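Recombination protein uvsY (Enterobacteria phage T4, PDB 4ZWS) promotes assembly of the UvsX recombinase on single-stranded DNA, helping UvsX displace the bound protein gp32 and stimulating its activities in viral DNA synthesis. Local coordinates at residues K11-I16 and Y32-N37; A26-L31 and K118-A123; K43-R48 and Q101-L106. One frame throughout, in Å; residues are numbered along the deposited sequence.

Interaction 1. Residues K11-I16 and Y32-N37; sequences KKDVFI and YSKWLN
Asp13 and Lys34 reach for each other from opposite directions, while the indole of Trp35 comes in obliquely and meets the same carboxylate oxygen. Asp13 OD2 accepts both donors. Lys34 NZ approaches it from the syn side, 18° out of the carboxylate plane, in a salt bridge with NZ 2.5 Å from OD2. Trp35 NE1 takes the anti lone pair, and this N-H bond to Asp13 OD2 measures 3.0 Å. The carboxylate stands almost perpendicular to the indole, their planes 86° apart, yet OD2 itself lies at the ring edge near the indole plane. Lys34 starts with CG anti to its backbone N (chi1 -164°), and bends at chi2 and chi3 bring NZ to Asp13 OD2. The other oxygen, Asp13 OD1, receives a weak, 3.3 Å bond from Lys12 NZ, extending the salt-bridge network to Lys12. Glu9 is a further member, a second acid partner of Lys34, whose charge is probably shared between two carboxylates. Trp35 also packs on Leu6 and Leu10 of helix 3-14 and on Leu114 and Ile117 of helix 91-135. A salt-bridge network with an indole N-H on the shared oxygen joins the short N-terminal helix to helix 21-64 of the helical bundle.

Interaction 2. Residues A26-L31 and K118-A123; sequences ANNVML and KSRGFA
Asn28 and Arg120 run past each other in opposite directions, with their flat ends nearly coplanar, and are joined by one hydrogen bond. Arg120 NH1 lies 2.9 Å from Asn28 OD1, in the carbonyl plane on a lone pair, and the N-H points at the oxygen with an angle of 163°. The aliphatic chain of Arg120, extended from CG to NE, runs along the same oxygen, Arg120 CD coming within 3.3 Å of Asn28 OD1. Leu31 crosses at about a right angle and lays CD1 over one face of the guanidinium, near its rim, 3.7 Å from Arg120 NH1. Asn28 ND2 lies 3.5 Å from Gly121 N and CA; with N it makes no hydrogen bond, since both are donors. ND2 donates to Ile117 O, so each end of the amide has its own partner, consistent with its modelled orientation. Farther out, Arg120 NH2 forms a salt bridge with Glu24 and bonds to Phe15 O, while NE bonds to Val14 O, at the C-terminal end of helix 3-14. Each nitrogen of this buried guanidinium thus has at least one acceptor. The axes of segments 26-31 and 118-123 approach to 9.5 Å and run antiparallel at 175°, the packing of a long alpha-helical hairpin.

Interaction 3. Residues K43-R48 and Q101-L106; sequences KKEMLR and QYWGIL
Met46 and Trp103 mark the nearest backbone approach, their CA atoms 6.5 Å apart, where two helix segments run antiparallel at 166° with axes 9.7 Å from each other. Glu45 and Trp103 make the main side-chain contact, a CH-pi interaction in which the methylene CG of Glu45 sits squarely over the six-membered ring. Glu45 CG is 3.4 Å from the centroid of that Trp103 ring and only 3° off its normal. The torsions explain this placement: CG stands anti to the backbone N (chi1 -179°), and a bend at the next bond lifts the carboxylate off the face, leaving CG as the atom that rests on it. Glu45 CB joins in over the outer rim, 3.7 Å from Trp103 CZ3. The opposite face of the indole has Leu106 CD1 near its rim, so the ring is sandwiched between the other helix and a residue of its own. Met46 and Trp103 lie alongside each other, pointing opposite ways, with Met46 CG 3.7 Å from Trp103 CB. Met46 then turns at its thioether and lays the terminal methyl on the bare backbone of Gly104, Met46 CE being 3.5 Å from Gly104 CA. The contact is therefore apolar, even where it uses the aliphatic part of an acidic residue. Trp103 also touches Ile42 and Ile49, which extend the seam along helix 21-64, while Gln101 packs on Leu47 of a neighbouring subunit. Such side-by-side packing of two long helices is typical of an antiparallel helical hairpin, consistent with the alpha barrel of this heptamer.

Interactions 1 and 2 adjoin, their centres 8 Å apart, and are bridged by Arg120 of interaction 2, which bonds to carbonyls of segment 11-16: its NH2 lies 2.9 Å from Phe15 O and its NE 3.0 Å from Val14 O, both probable hydrogen bonds. The end of helix 3-14 is thereby fastened to helix 91-135 while Asp13 ties it to helix 21-64. Interaction 3 stands apart, with its centre about 20 Å from that of interaction 1 and about 25 Å from that of interaction 2, and pairs the same two long helices as interaction 2. Interactions 1 and 2 rest on polar bonds, interaction 3 on apolar packing. All three contacts also touch one neighbouring subunit of the heptamer.

Interaction 1. Residues K11-I16 and Y32-N37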
loop_
_atom_site.group_PDB
_atom_site.type_symbol
_atom_site.label_atom_id
_atom_site.label_comp_id
_atom_site.label_asym_id
_atom_site.label_seq_id
_atom_site.Cartn_x
_atom_site.Cartn_y
_atom_site.Cartn_z
ATOM N N LYS A 11 26.562 -14.646 -0.867
ATOM C CA LYS A 11 26.784 -15.508 0.291
ATOM C C LYS A 11 28.183 -15.312 0.835
ATOM O O LYS A 11 28.389 -15.228 2.040
ATOM C CB LYS A 11 26.581 -16.976 -0.081
ATOM C CG LYS A 11 26.728 -17.935 1.077
ATOM C CD LYS A 11 26.910 -19.348 0.571
ATOM C CE LYS A 11 26.450 -20.367 1.575
ATOM N NZ LYS A 11 26.681 -21.751 1.080
ATOM N N LYS A 12 29.139 -15.206 -0.076
ATOM C CA LYS A 12 30.514 -14.954 0.293
ATOM C C LYS A 12 30.644 -13.545 0.879
ATOM O O LYS A 12 31.307 -13.358 1.896
ATOM C CB LYS A 12 31.411 -15.183 -0.931
ATOM C CG LYS A 12 32.877 -14.860 -0.770
ATOM C CD LYS A 12 33.620 -15.100 -2.082
ATOM C CE LYS A 12 32.985 -14.363 -3.288
ATOM N NZ LYS A 12 32.919 -12.865 -3.206
ATOM N N ASP A 13 29.969 -12.571 0.269
ATOM C CA ASP A 13 30.095 -11.156 0.642
ATOM C C ASP A 13 29.589 -10.800 2.040
ATOM O O ASP A 13 30.177 -9.959 2.720
ATOM C CB ASP A 13 29.338 -10.282 -0.360
ATOM C CG ASP A 13 30.103 -10.046 -1.647
ATOM O OD1 ASP A 13 31.314 -10.361 -1.709
ATOM O OD2 ASP A 13 29.465 -9.577 -2.619
ATOM N N VAL A 14 28.478 -11.409 2.447
ATOM C CA VAL A 14 27.804 -11.009 3.681
ATOM C C VAL A 14 28.427 -11.594 4.941
ATOM O O VAL A 14 28.102 -11.161 6.046
ATOM C CB VAL A 14 26.301 -11.384 3.655
ATOM C CG1 VAL A 14 25.612 -10.680 2.502
ATOM C CG2 VAL A 14 26.107 -12.874 3.534
ATOM N N PHE A 15 29.334 -12.553 4.776
ATOM C CA PHE A 15 30.032 -13.139 5.914
ATOM C C PHE A 15 30.718 -12.029 6.703
ATOM O O PHE A 15 31.245 -11.083 6.127
ATOM C CB PHE A 15 31.052 -14.187 5.455
ATOM C CG PHE A 15 31.796 -14.835 6.582
ATOM C CD1 PHE A 15 31.198 -15.831 7.344
ATOM C CD2 PHE A 15 33.088 -14.442 6.900
ATOM C CE1 PHE A 15 31.879 -16.431 8.408
ATOM C CE2 PHE A 15 33.779 -15.035 7.967
ATOM C CZ PHE A 15 33.171 -16.031 8.717
ATOM N N ILE A 16 30.669 -12.116 8.027
ATOM C CA ILE A 16 31.305 -11.099 8.858
ATOM C C ILE A 16 32.463 -11.668 9.666
ATOM O O ILE A 16 32.284 -12.603 10.443
ATOM C CB ILE A 16 30.307 -10.468 9.834
ATOM C CG1 ILE A 16 29.114 -9.879 9.080
ATOM C CG2 ILE A 16 31.000 -9.433 10.681
ATOM C CD1 ILE A 16 28.009 -9.359 9.976
ATOM N N TYR A 32 28.058 -2.391 -0.966
ATOM C CA TYR A 32 26.805 -1.805 -1.383
ATOM C C TYR A 32 26.985 -1.181 -2.756
ATOM O O TYR A 32 26.221 -1.444 -3.691
ATOM C CB TYR A 32 26.358 -0.752 -0.385
ATOM C CG TYR A 32 24.922 -0.315 -0.549
ATOM C CD1 TYR A 32 24.619 0.817 -1.292
ATOM C CD2 TYR A 32 23.870 -1.052 -0.010
ATOM C CE1 TYR A 32 23.330 1.226 -1.473
ATOM C CE2 TYR A 32 22.558 -0.638 -0.177
ATOM C CZ TYR A 32 22.300 0.505 -0.916
ATOM O OH TYR A 32 21.016 0.955 -1.119
ATOM N N SER A 33 28.060 -0.415 -2.881
ATOM C CA SER A 33 28.431 0.198 -4.143
ATOM C C SER A 33 28.547 -0.860 -5.264
ATOM O O SER A 33 28.041 -0.655 -6.369
ATOM C CB SER A 33 29.716 0.988 -3.959
ATOM O OG SER A 33 30.227 1.387 -5.198
ATOM N N LYS A 34 29.206 -1.985 -4.971
ATOM C CA LYS A 34 29.409 -3.053 -5.951
ATOM C C LYS A 34 28.076 -3.578 -6.476
ATOM O O LYS A 34 27.881 -3.722 -7.680
ATOM C CB LYS A 34 30.180 -4.221 -5.350
ATOM C CG LYS A 34 30.750 -5.164 -6.398
ATOM C CD LYS A 34 30.432 -6.606 -6.093
ATOM C CE LYS A 34 31.082 -7.107 -4.846
ATOM N NZ LYS A 34 30.596 -8.477 -4.562
ATOM N N TRP A 35 27.165 -3.877 -5.555
ATOM C CA TRP A 35 25.864 -4.427 -5.917
ATOM C C TRP A 35 24.955 -3.355 -6.509
ATOM O O TRP A 35 24.086 -3.654 -7.319
ATOM C CB TRP A 35 25.204 -5.100 -4.713
ATOM C CG TRP A 35 25.811 -6.439 -4.406
ATOM C CD1 TRP A 35 26.821 -6.698 -3.534
ATOM C CD2 TRP A 35 25.438 -7.702 -4.973
ATOM N NE1 TRP A 35 27.104 -8.039 -3.520
ATOM C CE2 TRP A 35 26.267 -8.678 -4.396
ATOM C CE3 TRP A 35 24.483 -8.099 -5.909
ATOM C CZ2 TRP A 35 26.172 -10.027 -4.727
ATOM C CZ3 TRP A 35 24.390 -9.444 -6.237
ATOM C CH2 TRP A 35 25.230 -10.388 -5.646
ATOM N N LEU A 36 25.175 -2.104 -6.133
ATOM C CA LEU A 36 24.436 -1.025 -6.755
ATOM C C LEU A 36 24.770 -0.976 -8.237
ATOM O O LEU A 36 23.876 -0.794 -9.066
ATOM C CB LEU A 36 24.752 0.299 -6.069
ATOM C CG LEU A 36 23.879 1.489 -6.446
ATOM C CD1 LEU A 36 22.404 1.158 -6.295
ATOM C CD2 LEU A 36 24.244 2.639 -5.542
ATOM N N ASN A 37 26.036 -1.215 -8.570
ATOM C CA ASN A 37 26.479 -1.287 -9.967
ATOM C C ASN A 37 25.928 -2.470 -10.743
ATOM O O ASN A 37 25.567 -2.318 -11.906
ATOM C CB ASN A 37 27.997 -1.288 -10.036
ATOM C CG ASN A 37 28.566 0.045 -9.669
ATOM O OD1 ASN A 37 27.841 1.041 -9.673
ATOM N ND2 ASN A 37 29.846 0.078 -9.298
#

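Interaction 2. Residues A26-L31 and K118-A123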
loop_
_atom_site.group_PDB
_atom_site.type_symbol
_atom_site.label_atom_id
_atom_site.label_comp_id
_atom_site.label_asym_id
_atom_site.label_seq_id
_atom_site.Cartn_x
_atom_site.Cartn_y
_atom_site.Cartn_z
ATOM N N ALA A 26 33.869 -0.659 6.919
ATOM C CA ALA A 26 34.302 0.168 5.795
ATOM C C ALA A 26 34.034 -0.549 4.477
ATOM O O ALA A 26 33.554 0.058 3.517
ATOM C CB ALA A 26 35.769 0.524 5.923
ATOM N N ASN A 27 34.348 -1.841 4.435
ATOM C CA ASN A 27 34.183 -2.617 3.221
ATOM C C ASN A 27 32.704 -2.814 2.883
ATOM O O ASN A 27 32.355 -3.074 1.728
ATOM C CB ASN A 27 34.865 -3.977 3.354
ATOM C CG ASN A 27 34.948 -4.720 2.024
ATOM O OD1 ASN A 27 34.906 -4.112 0.954
ATOM N ND2 ASN A 27 35.044 -6.041 2.091
ATOM N N ASN A 28 31.841 -2.700 3.888
ATOM C CA ASN A 28 30.412 -2.874 3.677
ATOM C C ASN A 28 29.898 -1.816 2.703
ATOM O O ASN A 28 28.999 -2.076 1.893
ATOM C CB ASN A 28 29.639 -2.809 4.990
ATOM C CG ASN A 28 28.207 -3.283 4.842
ATOM O OD1 ASN A 28 27.950 -4.477 4.703
ATOM N ND2 ASN A 28 27.266 -2.343 4.849
ATOM N N VAL A 29 30.473 -0.618 2.803
ATOM C CA VAL A 29 30.121 0.481 1.911
ATOM C C VAL A 29 30.510 0.166 0.479
ATOM O O VAL A 29 29.774 0.450 -0.459
ATOM C CB VAL A 29 30.811 1.789 2.358
ATOM C CG1 VAL A 29 30.227 3.004 1.653
ATOM C CG2 VAL A 29 30.735 1.913 3.876
ATOM N N MET A 30 31.659 -0.470 0.332
ATOM C CA MET A 30 32.147 -0.858 -0.973
ATOM C C MET A 30 31.243 -1.936 -1.551
ATOM O O MET A 30 30.920 -1.909 -2.743
ATOM C CB MET A 30 33.596 -1.334 -0.873
ATOM C CG MET A 30 34.600 -0.228 -1.156
ATOM S SD MET A 30 36.326 -0.733 -0.996
ATOM C CE MET A 30 36.463 -0.901 0.776
ATOM N N LEU A 31 30.820 -2.873 -0.700
ATOM C CA LEU A 31 29.916 -3.927 -1.146
ATOM C C LEU A 31 28.603 -3.377 -1.668
ATOM O O LEU A 31 28.111 -3.815 -2.705
ATOM C CB LEU A 31 29.621 -4.910 -0.017
ATOM C CG LEU A 31 30.745 -5.838 0.415
ATOM C CD1 LEU A 31 30.284 -6.659 1.602
ATOM C CD2 LEU A 31 31.101 -6.740 -0.737
ATOM N N LYS A 118 22.793 -3.503 3.489
ATOM C CA LYS A 118 22.410 -2.374 4.319
ATOM C C LYS A 118 22.253 -2.866 5.745
ATOM O O LYS A 118 22.781 -2.276 6.690
ATOM C CB LYS A 118 21.118 -1.758 3.790
ATOM C CG LYS A 118 20.752 -0.388 4.310
ATOM C CD LYS A 118 19.428 0.020 3.679
ATOM C CE LYS A 118 19.071 1.467 3.949
ATOM N NZ LYS A 118 17.815 1.850 3.236
ATOM N N SER A 119 21.566 -3.993 5.870
ATOM C CA SER A 119 21.350 -4.655 7.144
ATOM C C SER A 119 22.672 -5.112 7.769
ATOM O O SER A 119 22.877 -5.015 8.979
ATOM C CB SER A 119 20.407 -5.841 6.941
ATOM O OG SER A 119 20.333 -6.643 8.102
ATOM N N ARG A 120 23.578 -5.578 6.924
ATOM C CA ARG A 120 24.884 -6.034 7.367
ATOM C C ARG A 120 25.662 -4.914 8.071
ATOM O O ARG A 120 26.326 -5.154 9.079
ATOM C CB ARG A 120 25.680 -6.566 6.172
ATOM C CG ARG A 120 27.044 -7.146 6.515
ATOM C CD ARG A 120 27.706 -7.695 5.272
ATOM N NE ARG A 120 28.999 -8.291 5.560
ATOM C CZ ARG A 120 30.140 -7.614 5.560
ATOM N NH1 ARG A 120 30.145 -6.314 5.291
ATOM N NH2 ARG A 120 31.277 -8.234 5.838
ATOM N N GLY A 121 25.567 -3.695 7.547
ATOM C CA GLY A 121 26.214 -2.563 8.176
ATOM C C GLY A 121 25.735 -2.360 9.603
ATOM O O GLY A 121 26.529 -2.098 10.504
ATOM N N PHE A 122 24.436 -2.492 9.819
ATOM C CA PHE A 122 23.888 -2.346 11.155
ATOM C C PHE A 122 24.281 -3.498 12.070
ATOM O O PHE A 122 24.566 -3.274 13.248
ATOM C CB PHE A 122 22.380 -2.180 11.108
ATOM C CG PHE A 122 21.955 -0.879 10.505
ATOM C CD1 PHE A 122 21.959 0.283 11.273
ATOM C CD2 PHE A 122 21.520 -0.813 9.190
ATOM C CE1 PHE A 122 21.569 1.495 10.732
ATOM C CE2 PHE A 122 21.118 0.391 8.643
ATOM C CZ PHE A 122 21.144 1.547 9.416
ATOM N N ALA A 123 24.257 -4.723 11.549
ATOM C CA ALA A 123 24.692 -5.868 12.341
ATOM C C ALA A 123 26.111 -5.632 12.866
ATOM O O ALA A 123 26.402 -5.868 14.039
ATOM C CB ALA A 123 24.640 -7.133 11.526
#

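Interaction 3. Residues K43-R48 and Q101-L106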
loop_
_atom_site.group_PDB
_atom_site.type_symbol
_atom_site.label_atom_id
_atom_site.label_comp_id
_atom_site.label_asym_id
_atom_site.label_seq_id
_atom_site.Cartn_x
_atom_site.Cartn_y
_atom_site.Cartn_z
ATOM N N LYS A 43 19.591 -3.097 -15.215
ATOM C CA LYS A 43 18.587 -2.235 -15.822
ATOM C C LYS A 43 18.955 -1.879 -17.265
ATOM O O LYS A 43 18.097 -1.877 -18.152
ATOM C CB LYS A 43 18.366 -0.942 -15.024
ATOM C CG LYS A 43 17.458 -1.057 -13.813
ATOM C CD LYS A 43 17.261 0.296 -13.107
ATOM C CE LYS A 43 18.568 0.900 -12.619
ATOM N NZ LYS A 43 18.417 2.326 -12.192
ATOM N N LYS A 44 20.230 -1.597 -17.508
ATOM C CA LYS A 44 20.667 -1.260 -18.862
ATOM C C LYS A 44 20.464 -2.437 -19.807
ATOM O O LYS A 44 19.974 -2.273 -20.918
ATOM C CB LYS A 44 22.133 -0.828 -18.885
ATOM C CG LYS A 44 22.379 0.559 -18.320
ATOM C CD LYS A 44 23.747 1.108 -18.742
ATOM C CE LYS A 44 24.473 1.819 -17.589
ATOM N NZ LYS A 44 25.073 0.868 -16.591
ATOM N N GLU A 45 20.816 -3.628 -19.343
ATOM C CA GLU A 45 20.660 -4.826 -20.142
ATOM C C GLU A 45 19.191 -5.125 -20.486
ATOM O O GLU A 45 18.869 -5.456 -21.626
ATOM C CB GLU A 45 21.277 -6.022 -19.412
ATOM C CG GLU A 45 21.188 -7.320 -20.200
ATOM C CD GLU A 45 21.983 -7.284 -21.504
ATOM O OE1 GLU A 45 22.843 -6.390 -21.665
ATOM O OE2 GLU A 45 21.728 -8.133 -22.385
ATOM N N MET A 46 18.302 -4.970 -19.515
ATOM C CA MET A 46 16.878 -5.232 -19.728
ATOM C C MET A 46 16.247 -4.288 -20.737
ATOM O O MET A 46 15.353 -4.645 -21.509
ATOM C CB MET A 46 16.123 -5.123 -18.403
ATOM C CG MET A 46 16.517 -6.150 -17.375
ATOM S SD MET A 46 15.458 -6.057 -15.934
ATOM C CE MET A 46 13.918 -6.733 -16.566
ATOM N N LEU A 47 16.733 -3.067 -20.714
ATOM C CA LEU A 47 16.247 -2.018 -21.578
ATOM C C LEU A 47 16.621 -2.416 -23.019
ATOM O O LEU A 47 15.864 -2.234 -23.993
ATOM C CB LEU A 47 16.856 -0.721 -21.073
ATOM C CG LEU A 47 16.537 0.673 -21.516
ATOM C CD1 LEU A 47 15.063 0.816 -21.229
ATOM C CD2 LEU A 47 17.331 1.620 -20.631
ATOM N N ARG A 48 17.821 -2.962 -23.137
ATOM C CA ARG A 48 18.352 -3.473 -24.391
ATOM C C ARG A 48 17.556 -4.708 -24.884
ATOM O O ARG A 48 17.205 -4.831 -26.059
ATOM C CB ARG A 48 19.824 -3.778 -24.170
ATOM C CG ARG A 48 20.690 -3.970 -25.352
ATOM C CD ARG A 48 22.068 -4.307 -24.811
ATOM N NE ARG A 48 22.594 -3.178 -24.036
ATOM C CZ ARG A 48 23.377 -3.290 -22.958
ATOM N NH1 ARG A 48 23.707 -4.485 -22.486
ATOM N NH2 ARG A 48 23.809 -2.202 -22.325
ATOM N N GLN A 101 12.676 -11.752 -18.531
ATOM C CA GLN A 101 12.131 -12.096 -17.225
ATOM C C GLN A 101 13.254 -12.563 -16.300
ATOM O O GLN A 101 13.276 -12.219 -15.118
ATOM C CB GLN A 101 11.098 -13.187 -17.369
ATOM C CG GLN A 101 9.892 -12.835 -18.220
ATOM C CD GLN A 101 8.790 -12.184 -17.470
ATOM O OE1 GLN A 101 8.796 -10.969 -17.252
ATOM N NE2 GLN A 101 7.800 -12.986 -17.083
ATOM N N TYR A 102 14.201 -13.317 -16.869
ATOM C CA TYR A 102 15.341 -13.856 -16.131
ATOM C C TYR A 102 16.197 -12.741 -15.570
ATOM O O TYR A 102 16.598 -12.778 -14.404
ATOM C CB TYR A 102 16.201 -14.719 -17.044
ATOM C CG TYR A 102 17.331 -15.440 -16.350
ATOM C CD1 TYR A 102 18.635 -14.960 -16.434
ATOM C CD2 TYR A 102 17.101 -16.581 -15.577
ATOM C CE1 TYR A 102 19.689 -15.608 -15.790
ATOM C CE2 TYR A 102 18.146 -17.243 -14.934
ATOM C CZ TYR A 102 19.438 -16.747 -15.045
ATOM O OH TYR A 102 20.487 -17.388 -14.415
ATOM N N TRP A 103 16.477 -11.754 -16.413
ATOM C CA TRP A 103 17.187 -10.554 -16.005
ATOM C C TRP A 103 16.397 -9.782 -14.961
ATOM O O TRP A 103 16.976 -9.218 -14.033
ATOM C CB TRP A 103 17.516 -9.747 -17.244
ATOM C CG TRP A 103 18.735 -10.292 -17.920
ATOM C CD1 TRP A 103 18.774 -11.158 -18.967
ATOM C CD2 TRP A 103 20.080 -9.827 -17.749
ATOM N NE1 TRP A 103 20.070 -11.370 -19.368
ATOM C CE2 TRP A 103 20.890 -10.547 -18.650
ATOM C CE3 TRP A 103 20.684 -8.910 -16.889
ATOM C CZ2 TRP A 103 22.270 -10.374 -18.718
ATOM C CZ3 TRP A 103 22.056 -8.739 -16.960
ATOM C CH2 TRP A 103 22.832 -9.467 -17.872
ATOM N N GLY A 104 15.074 -9.775 -15.098
ATOM C CA GLY A 104 14.234 -9.154 -14.096
ATOM C C GLY A 104 14.448 -9.829 -12.751
ATOM O O GLY A 104 14.470 -9.175 -11.713
ATOM N N ILE A 105 14.623 -11.147 -12.777
ATOM C CA ILE A 105 14.893 -11.919 -11.573
ATOM C C ILE A 105 16.230 -11.515 -10.983
ATOM O O ILE A 105 16.348 -11.363 -9.770
ATOM C CB ILE A 105 14.856 -13.433 -11.842
ATOM C CG1 ILE A 105 13.402 -13.880 -12.042
ATOM C CG2 ILE A 105 15.402 -14.195 -10.656
ATOM C CD1 ILE A 105 13.230 -15.365 -12.306
ATOM N N LEU A 106 17.229 -11.329 -11.838
ATOM C CA LEU A 106 18.539 -10.898 -11.370
ATOM C C LEU A 106 18.429 -9.527 -10.726
ATOM O O LEU A 106 19.025 -9.287 -9.675
ATOM C CB LEU A 106 19.556 -10.849 -12.513
ATOM C CG LEU A 106 19.801 -12.146 -13.283
ATOM C CD1 LEU A 106 20.902 -11.955 -14.283
ATOM C CD2 LEU A 106 20.117 -13.289 -12.325
#